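Local coordinates for histidine kinase (Synechocystis sp., PDB 5DFY), which probably acts as a phosphorelay sensor kinase, and whose third GAF domain, the part here, binds phycocyanobilin covalently as a photochromic light sensor, at residues A195-Q198 with A199-L202. Sequence-based numbering, arbitrary orientation.
Sequences AVYQ and AQLL
Ala199 donates its backbone N-H to Ala195 O, 3.0 Å from N to O; its CB rests against the carbonyl oxygens of Ala195 and Val196. One residue on, Gln200 N bonds to Val196 O, and the side chain runs extended beyond CG, back along the preceding turn. There its two amide ends part: NE2 lies 3.8 Å from Val196 CG1, while OE1 comes to the edge of the Tyr197 ring, in its plane, 3.5 Å from Tyr197 CD1. Ring and amide planes stand 78° apart, so the two groups meet edge-on rather than stacked. Val158 of strand 150-158 touches Val196, Tyr197 and Gln200 alike. Leu201 N bonds to Tyr197 O at 2.9 Å, and its side chain supplies the main apolar contact. With CG anti to the backbone N (chi1 -167°), Tyr197 swings its ring outward from the helix, and Leu201 reaches back over one of its faces, with CG 4.2 Å from the ring centroid and 7° off the normal, a CH-pi contact; Leu201 CD2 continues it to Tyr197 CZ. An alanine at Tyr197 is likely to leave Leu201 without the ring face it packs on and Gln200 OE1 without its aromatic edge. Leu202 N bonds to Gln198 O, and Leu202 CG lies 3.5 Å from Gln198 OE1, an oxygen that accepts a hydrogen bond from Gln191 NE2 of the second subunit. Val194 of that subunit packs on Tyr197 and Gln198, and its Gln187 on Leu201. The four successive i to i+4 backbone bonds define a regular alpha-helix, here the end of the C-terminal helix 179-203 of the GAF domain, beside helix 50-66 and at the dimer interface.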
loop_
_atom_site.group_PDB
_atom_site.type_symbol
_atom_site.label_atom_id
_atom_site.label_comp_id
_atom_site.label_asym_id
_atom_site.label_seq_id
_atom_site.Cartn_x
_atom_site.Cartn_y
_atom_site.Cartn_z
ATOM N N ALA A 195 -7.021 -1.308 3.746
ATOM C CA ALA A 195 -7.551 -1.459 5.103
ATOM C C ALA A 195 -6.744 -2.467 5.897
ATOM O O ALA A 195 -6.479 -2.265 7.075
ATOM C CB ALA A 195 -9.017 -1.875 5.062
ATOM N N VAL A 196 -6.371 -3.583 5.272
ATOM C CA VAL A 196 -5.558 -4.574 5.947
ATOM C C VAL A 196 -4.199 -3.982 6.328
ATOM O O VAL A 196 -3.746 -4.141 7.451
ATOM C CB VAL A 196 -5.386 -5.852 5.084
ATOM C CG1 VAL A 196 -4.384 -6.790 5.682
ATOM C CG2 VAL A 196 -6.744 -6.547 4.940
ATOM N N TYR A 197 -3.565 -3.262 5.409
ATOM C CA TYR A 197 -2.238 -2.746 5.718
ATOM C C TYR A 197 -2.317 -1.688 6.822
ATOM O O TYR A 197 -1.482 -1.682 7.716
ATOM C CB TYR A 197 -1.558 -2.179 4.459
ATOM C CG TYR A 197 -0.083 -1.909 4.637
ATOM C CD1 TYR A 197 0.746 -2.816 5.285
ATOM C CD2 TYR A 197 0.487 -0.788 4.113
ATOM C CE1 TYR A 197 2.087 -2.574 5.443
ATOM C CE2 TYR A 197 1.834 -0.537 4.259
ATOM C CZ TYR A 197 2.628 -1.438 4.913
ATOM O OH TYR A 197 3.969 -1.180 5.068
ATOM N N GLN A 198 -3.328 -0.819 6.745
ATOM C CA GLN A 198 -3.540 0.201 7.772
ATOM C C GLN A 198 -3.693 -0.458 9.147
ATOM O O GLN A 198 -3.114 -0.000 10.139
ATOM C CB GLN A 198 -4.761 1.048 7.414
ATOM C CG GLN A 198 -5.135 2.083 8.456
ATOM C CD GLN A 198 -4.053 3.128 8.645
ATOM O OE1 GLN A 198 -3.192 3.022 9.541
ATOM N NE2 GLN A 198 -4.088 4.150 7.804
ATOM N N ALA A 199 -4.448 -1.547 9.198
ATOM C CA ALA A 199 -4.679 -2.254 10.460
ATOM C C ALA A 199 -3.374 -2.824 10.976
ATOM O O ALA A 199 -3.110 -2.792 12.178
ATOM C CB ALA A 199 -5.709 -3.348 10.281
ATOM N N GLN A 200 -2.552 -3.356 10.078
ATOM C CA GLN A 200 -1.271 -3.920 10.484
ATOM C C GLN A 200 -0.363 -2.834 11.044
ATOM O O GLN A 200 0.298 -3.028 12.056
ATOM C CB GLN A 200 -0.573 -4.630 9.316
ATOM C CG GLN A 200 -1.305 -5.854 8.772
ATOM C CD GLN A 200 -0.606 -6.453 7.569
ATOM O OE1 GLN A 200 0.299 -5.844 7.009
ATOM N NE2 GLN A 200 -1.003 -7.663 7.185
ATOM N N LEU A 201 -0.312 -1.691 10.373
ATOM C CA LEU A 201 0.553 -0.605 10.798
ATOM C C LEU A 201 0.189 -0.170 12.213
ATOM O O LEU A 201 1.065 0.131 13.015
ATOM C CB LEU A 201 0.454 0.595 9.854
ATOM C CG LEU A 201 1.034 0.429 8.454
ATOM C CD1 LEU A 201 0.842 1.708 7.657
ATOM C CD2 LEU A 201 2.501 0.046 8.511
ATOM N N LEU A 202 -1.103 -0.106 12.509
ATOM C CA LEU A 202 -1.541 0.320 13.832
ATOM C C LEU A 202 -1.350 -0.783 14.873
ATOM O O LEU A 202 -0.915 -0.511 15.996
ATOM C CB LEU A 202 -3.008 0.763 13.792
ATOM C CG LEU A 202 -3.270 1.991 12.912
ATOM C CD1 LEU A 202 -4.752 2.321 12.900
ATOM C CD2 LEU A 202 -2.436 3.224 13.324
#